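Long-range contact in uncharacterized protein (Pseudomonas aeruginosa, PDB 6P8P), which is a bacterial HORMA-domain protein of a type III CBASS system, probably helping to control a cGAS-like enzyme in defence against bacteriophages: residues 3-15 with 68-82. The protein carries 2 engineered substitutions. Numbering follows the deposited sequence.
Sequences TVVSRTFRSSPHR and PRTRIYCLFDEDAID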
loop_
_atom_site.group_PDB
_atom_site.type_symbol
_atom_site.label_atom_id
_atom_site.label_comp_id
_atom_site.label_asym_id
_atom_site.label_seq_id
_atom_site.Cartn_x
_atom_site.Cartn_y
_atom_site.Cartn_z
ATOM N N THR A 3 -11.289 -22.659 -18.886
ATOM C CA THR A 3 -9.838 -22.660 -19.069
ATOM C C THR A 3 -9.161 -21.825 -17.982
ATOM O O THR A 3 -9.590 -20.709 -17.678
ATOM C CB THR A 3 -9.430 -22.106 -20.446
ATOM O OG1 THR A 3 -9.920 -22.968 -21.474
ATOM C CG2 THR A 3 -7.911 -21.994 -20.565
ATOM N N VAL A 4 -8.109 -22.388 -17.398
ATOM C CA VAL A 4 -7.319 -21.717 -16.365
ATOM C C VAL A 4 -5.855 -21.888 -16.742
ATOM O O VAL A 4 -5.428 -22.989 -17.089
ATOM C CB VAL A 4 -7.581 -22.278 -14.952
ATOM C CG1 VAL A 4 -6.767 -21.490 -13.919
ATOM C CG2 VAL A 4 -9.057 -22.234 -14.632
ATOM N N VAL A 5 -5.087 -20.800 -16.692
ATOM C CA VAL A 5 -3.655 -20.843 -16.956
ATOM C C VAL A 5 -2.973 -20.188 -15.768
ATOM O O VAL A 5 -3.578 -19.413 -15.030
ATOM C CB VAL A 5 -3.261 -20.134 -18.258
ATOM C CG1 VAL A 5 -4.096 -20.671 -19.400
ATOM C CG2 VAL A 5 -3.440 -18.656 -18.127
ATOM N N SER A 6 -1.705 -20.514 -15.580
ATOM C CA SER A 6 -0.982 -19.948 -14.443
ATOM C C SER A 6 0.332 -19.339 -14.903
ATOM O O SER A 6 0.901 -19.712 -15.941
ATOM C CB SER A 6 -0.741 -20.986 -13.351
ATOM O OG SER A 6 0.460 -21.674 -13.548
ATOM N N ARG A 7 0.797 -18.371 -14.123
ATOM C CA ARG A 7 2.074 -17.722 -14.359
ATOM C C ARG A 7 2.740 -17.567 -12.999
ATOM O O ARG A 7 2.079 -17.619 -11.958
ATOM C CB ARG A 7 1.883 -16.393 -15.069
ATOM C CG ARG A 7 1.384 -16.485 -16.525
ATOM C CD ARG A 7 2.431 -17.078 -17.437
ATOM N NE ARG A 7 2.082 -17.029 -18.858
ATOM C CZ ARG A 7 1.361 -17.949 -19.486
ATOM N NH1 ARG A 7 0.867 -18.983 -18.824
ATOM N NH2 ARG A 7 1.116 -17.816 -20.786
ATOM N N THR A 8 4.064 -17.447 -13.018
ATOM C CA THR A 8 4.858 -17.356 -11.804
ATOM C C THR A 8 5.945 -16.325 -12.054
ATOM O O THR A 8 6.821 -16.527 -12.896
ATOM C CB THR A 8 5.453 -18.704 -11.400
ATOM O OG1 THR A 8 4.392 -19.626 -11.124
ATOM C CG2 THR A 8 6.306 -18.541 -10.178
ATOM N N PHE A 9 5.885 -15.230 -11.315
ATOM C CA PHE A 9 6.829 -14.136 -11.481
ATOM C C PHE A 9 7.890 -14.135 -10.395
ATOM O O PHE A 9 7.590 -14.352 -9.219
ATOM C CB PHE A 9 6.096 -12.794 -11.456
ATOM C CG PHE A 9 5.525 -12.418 -12.767
ATOM C CD1 PHE A 9 4.377 -13.052 -13.248
ATOM C CD2 PHE A 9 6.153 -11.501 -13.569
ATOM C CE1 PHE A 9 3.866 -12.718 -14.482
ATOM C CE2 PHE A 9 5.649 -11.171 -14.816
ATOM C CZ PHE A 9 4.509 -11.773 -15.266
ATOM N N ARG A 10 9.121 -13.833 -10.797
ATOM C CA ARG A 10 10.235 -13.659 -9.863
ATOM C C ARG A 10 10.105 -12.316 -9.140
ATOM O O ARG A 10 10.161 -11.250 -9.764
ATOM C CB ARG A 10 11.559 -13.740 -10.614
ATOM C CG ARG A 10 11.672 -15.022 -11.469
ATOM C CD ARG A 10 12.825 -14.923 -12.472
ATOM N NE ARG A 10 14.119 -14.921 -11.810
ATOM C CZ ARG A 10 15.274 -14.736 -12.440
ATOM N NH1 ARG A 10 15.276 -14.510 -13.738
ATOM N NH2 ARG A 10 16.417 -14.754 -11.768
ATOM N N SER A 11 9.956 -12.369 -7.822
ATOM C CA SER A 11 9.789 -11.145 -7.042
ATOM C C SER A 11 11.040 -10.922 -6.201
ATOM O O SER A 11 12.148 -11.182 -6.676
ATOM C CB SER A 11 8.516 -11.229 -6.203
ATOM O OG SER A 11 8.243 -9.988 -5.582
ATOM N N SER A 12 10.877 -10.443 -4.979
ATOM C CA SER A 12 12.021 -10.014 -4.188
ATOM C C SER A 12 12.897 -11.215 -3.843
ATOM O O SER A 12 12.375 -12.251 -3.431
ATOM C CB SER A 12 11.542 -9.343 -2.893
ATOM O OG SER A 12 12.655 -8.855 -2.184
ATOM N N PRO A 13 14.232 -11.100 -3.959
ATOM C CA PRO A 13 15.030 -9.908 -4.257
ATOM C C PRO A 13 15.435 -9.702 -5.700
ATOM O O PRO A 13 16.326 -8.904 -5.953
ATOM C CB PRO A 13 16.299 -10.149 -3.410
ATOM C CG PRO A 13 16.500 -11.647 -3.548
ATOM C CD PRO A 13 15.088 -12.220 -3.508
ATOM N N HIS A 14 14.812 -10.406 -6.637
ATOM C CA HIS A 14 15.115 -10.204 -8.038
ATOM C C HIS A 14 14.453 -8.949 -8.585
ATOM O O HIS A 14 15.065 -8.228 -9.389
ATOM C CB HIS A 14 14.660 -11.422 -8.835
ATOM C CG HIS A 14 14.962 -11.340 -10.294
ATOM N ND1 HIS A 14 16.240 -11.455 -10.797
ATOM C CD2 HIS A 14 14.143 -11.204 -11.363
ATOM C CE1 HIS A 14 16.191 -11.381 -12.118
ATOM N NE2 HIS A 14 14.930 -11.236 -12.484
ATOM N N ARG A 15 13.205 -8.717 -8.190
ATOM C CA ARG A 15 12.471 -7.481 -8.426
ATOM C C ARG A 15 11.967 -6.987 -7.084
ATOM O O ARG A 15 11.590 -7.802 -6.250
ATOM C CB ARG A 15 11.258 -7.707 -9.325
ATOM C CG ARG A 15 11.507 -7.979 -10.750
ATOM C CD ARG A 15 10.158 -8.262 -11.392
ATOM N NE ARG A 15 10.195 -8.517 -12.815
ATOM C CZ ARG A 15 10.068 -9.729 -13.355
ATOM N NH1 ARG A 15 9.980 -10.807 -12.589
ATOM N NH2 ARG A 15 10.069 -9.866 -14.670
ATOM N N PRO A 68 -10.279 -16.990 -20.433
ATOM C CA PRO A 68 -9.612 -17.832 -19.431
ATOM C C PRO A 68 -9.309 -17.092 -18.139
ATOM O O PRO A 68 -9.072 -15.893 -18.132
ATOM C CB PRO A 68 -8.313 -18.259 -20.125
ATOM C CG PRO A 68 -8.573 -18.064 -21.598
ATOM C CD PRO A 68 -9.510 -16.909 -21.697
ATOM N N ARG A 69 -9.300 -17.841 -17.047
ATOM C CA ARG A 69 -8.836 -17.350 -15.756
ATOM C C ARG A 69 -7.327 -17.463 -15.690
ATOM O O ARG A 69 -6.748 -18.408 -16.234
ATOM C CB ARG A 69 -9.488 -18.176 -14.648
ATOM C CG ARG A 69 -8.909 -18.027 -13.288
ATOM C CD ARG A 69 -9.717 -18.844 -12.273
ATOM N NE ARG A 69 -11.127 -18.491 -12.319
ATOM C CZ ARG A 69 -12.001 -18.765 -11.357
ATOM N NH1 ARG A 69 -11.604 -19.401 -10.262
ATOM N NH2 ARG A 69 -13.272 -18.400 -11.490
ATOM N N THR A 70 -6.685 -16.469 -15.065
ATOM C CA THR A 70 -5.232 -16.443 -14.933
ATOM C C THR A 70 -4.896 -16.461 -13.452
ATOM O O THR A 70 -5.347 -15.583 -12.703
ATOM C CB THR A 70 -4.623 -15.199 -15.586
ATOM O OG1 THR A 70 -5.057 -15.101 -16.934
ATOM C CG2 THR A 70 -3.093 -15.247 -15.540
ATOM N N ARG A 71 -4.070 -17.418 -13.045
ATOM C CA ARG A 71 -3.537 -17.496 -11.691
ATOM C C ARG A 71 -2.084 -17.045 -11.708
ATOM O O ARG A 71 -1.273 -17.596 -12.468
ATOM C CB ARG A 71 -3.635 -18.935 -11.165
ATOM C CG ARG A 71 -5.036 -19.374 -10.859
ATOM C CD ARG A 71 -5.098 -20.867 -10.478
ATOM N NE ARG A 71 -6.447 -21.237 -10.070
ATOM C CZ ARG A 71 -6.833 -22.478 -9.800
ATOM N NH1 ARG A 71 -5.967 -23.478 -9.896
ATOM N NH2 ARG A 71 -8.085 -22.720 -9.442
ATOM N N ILE A 72 -1.736 -16.056 -10.875
ATOM C CA ILE A 72 -0.370 -15.545 -10.875
ATOM C C ILE A 72 0.236 -15.745 -9.502
ATOM O O ILE A 72 -0.256 -15.190 -8.517
ATOM C CB ILE A 72 -0.300 -14.063 -11.280
ATOM C CG1 ILE A 72 -0.998 -13.851 -12.612
ATOM C CG2 ILE A 72 1.148 -13.619 -11.344
ATOM C CD1 ILE A 72 -1.305 -12.442 -12.962
ATOM N N TYR A 73 1.317 -16.506 -9.450
ATOM C CA TYR A 73 2.107 -16.702 -8.254
ATOM C C TYR A 73 3.375 -15.866 -8.325
ATOM O O TYR A 73 3.822 -15.459 -9.391
ATOM C CB TYR A 73 2.497 -18.159 -8.082
ATOM C CG TYR A 73 1.335 -19.076 -7.776
ATOM C CD1 TYR A 73 0.621 -19.690 -8.792
ATOM C CD2 TYR A 73 0.955 -19.319 -6.460
ATOM C CE1 TYR A 73 -0.450 -20.547 -8.493
ATOM C CE2 TYR A 73 -0.084 -20.164 -6.155
ATOM C CZ TYR A 73 -0.792 -20.763 -7.172
ATOM O OH TYR A 73 -1.825 -21.610 -6.839
ATOM N N CYS A 74 3.951 -15.609 -7.168
ATOM C CA CYS A 74 5.238 -14.935 -7.081
ATOM C C CYS A 74 6.239 -15.820 -6.364
ATOM O O CYS A 74 5.876 -16.501 -5.412
ATOM C CB CYS A 74 5.133 -13.604 -6.301
ATOM S SG CYS A 74 4.234 -12.329 -7.215
ATOM N N LEU A 75 7.489 -15.777 -6.817
ATOM C CA LEU A 75 8.620 -16.452 -6.200
ATOM C C LEU A 75 9.447 -15.453 -5.403
ATOM O O LEU A 75 9.622 -14.306 -5.827
ATOM C CB LEU A 75 9.494 -17.084 -7.275
ATOM C CG LEU A 75 8.850 -18.159 -8.133
ATOM C CD1 LEU A 75 9.761 -18.421 -9.310
ATOM C CD2 LEU A 75 8.624 -19.404 -7.313
ATOM N N PHE A 76 10.006 -15.906 -4.279
ATOM C CA PHE A 76 10.769 -15.051 -3.398
ATOM C C PHE A 76 12.072 -15.738 -3.019
ATOM O O PHE A 76 12.248 -16.947 -3.209
ATOM C CB PHE A 76 9.951 -14.701 -2.138
ATOM C CG PHE A 76 8.688 -13.971 -2.456
ATOM C CD1 PHE A 76 8.687 -12.594 -2.605
ATOM C CD2 PHE A 76 7.511 -14.658 -2.624
ATOM C CE1 PHE A 76 7.520 -11.927 -2.947
ATOM C CE2 PHE A 76 6.337 -13.994 -2.945
ATOM C CZ PHE A 76 6.351 -12.607 -3.108
ATOM N N ASP A 77 12.997 -14.921 -2.529
ATOM C CA ASP A 77 14.246 -15.387 -1.910
ATOM C C ASP A 77 14.993 -16.235 -2.933
ATOM O O ASP A 77 15.112 -15.809 -4.092
ATOM C CB ASP A 77 13.887 -16.089 -0.607
ATOM C CG ASP A 77 13.048 -15.223 0.301
ATOM O OD1 ASP A 77 13.367 -14.017 0.403
ATOM O OD2 ASP A 77 12.075 -15.738 0.900
ATOM N N GLU A 78 15.531 -17.396 -2.557
ATOM C CA GLU A 78 16.373 -18.152 -3.482
ATOM C C GLU A 78 15.609 -18.558 -4.735
ATOM O O GLU A 78 16.187 -18.618 -5.830
ATOM C CB GLU A 78 16.937 -19.380 -2.761
ATOM C CG GLU A 78 17.889 -19.016 -1.617
ATOM C CD GLU A 78 18.336 -20.212 -0.784
ATOM O OE1 GLU A 78 17.773 -21.315 -0.949
ATOM O OE2 GLU A 78 19.260 -20.044 0.043
ATOM N N ASP A 79 14.312 -18.845 -4.598
ATOM C CA ASP A 79 13.515 -19.210 -5.766
ATOM C C ASP A 79 13.471 -18.071 -6.780
ATOM O O ASP A 79 13.478 -18.305 -7.995
ATOM C CB ASP A 79 12.096 -19.594 -5.347
ATOM C CG ASP A 79 12.054 -20.861 -4.524
ATOM O OD1 ASP A 79 12.868 -21.765 -4.790
ATOM O OD2 ASP A 79 11.204 -20.957 -3.616
ATOM N N ALA A 80 13.398 -16.833 -6.302
ATOM C CA ALA A 80 13.386 -15.693 -7.211
ATOM C C ALA A 80 14.750 -15.486 -7.849
ATOM O O ALA A 80 14.841 -15.158 -9.039
ATOM C CB ALA A 80 12.957 -14.430 -6.462
ATOM N N ILE A 81 15.819 -15.696 -7.080
ATOM C CA ILE A 81 17.165 -15.543 -7.617
ATOM C C ILE A 81 17.434 -16.614 -8.665
ATOM O O ILE A 81 17.930 -16.323 -9.758
ATOM C CB ILE A 81 18.207 -15.597 -6.485
ATOM C CG1 ILE A 81 17.946 -14.504 -5.456
ATOM C CG2 ILE A 81 19.609 -15.463 -7.060
ATOM C CD1 ILE A 81 18.818 -14.599 -4.212
ATOM N N ASP A 82 17.099 -17.865 -8.348
ATOM C CA ASP A 82 17.277 -18.961 -9.297
ATOM C C ASP A 82 16.426 -18.750 -10.547
ATOM O O ASP A 82 16.937 -18.731 -11.672
ATOM C CB ASP A 82 16.923 -20.286 -8.612
ATOM C CG ASP A 82 17.795 -21.434 -9.073
ATOM O OD1 ASP A 82 18.384 -21.336 -10.173
ATOM O OD2 ASP A 82 17.887 -22.439 -8.336
HETATM O O HOH W 1 12.598 -11.496 -0.495
#
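Phe9 meets Ile72 obliquely, ring atom CD1 3.8 Å from CG2, on the sheet face that also carries Val5, Thr70 and Cys74. Just past the strand, Ser11 presses CB against CE1 of the Phe76 ring at 3.5 Å. On the other face Thr8 meets Leu75 at about a right angle; having CG2 anti to the backbone N (chi1 -62° for OG1) puts the methyl unusually close to Leu75 CG, 3.3 Å. Toward the start of the strands, on the same face, Val4 CG1 sits over one face of the Arg71 guanidinium. Strands 4-10 and 69-75 run parallel, and backbone N-H donors come from the two segments in turn, from Arg69 N to Thr3 O up to Ser11 N to Leu75 O, 2.8 Å. Beyond them, the carbonyl of Ser12, before the cis-Pro13, takes Asp77 N at 2.9 Å; a water bridges Ser12 OG and Asp77 OD1 and bonds Ser12 O weakly. At the polar edge, Arg10 bends at chi3 (68°) and grips Ala80 O side-on, NE at 2.9 Å and NH2 at 3.2 Å, with the oxygen in the guanidinium plane; NH2 also reaches Ile81 O weakly. His14 CE1 lies above one guanidinium face, offset toward its rim. Strand 4-10 is outermost in this chain's mixed sheet, and strand 69-75 pairs antiparallel with 61-64 on its other side; helix 17-29 packs on Phe9 and Cys74, and helix 44-52 on Ser11 and Phe76.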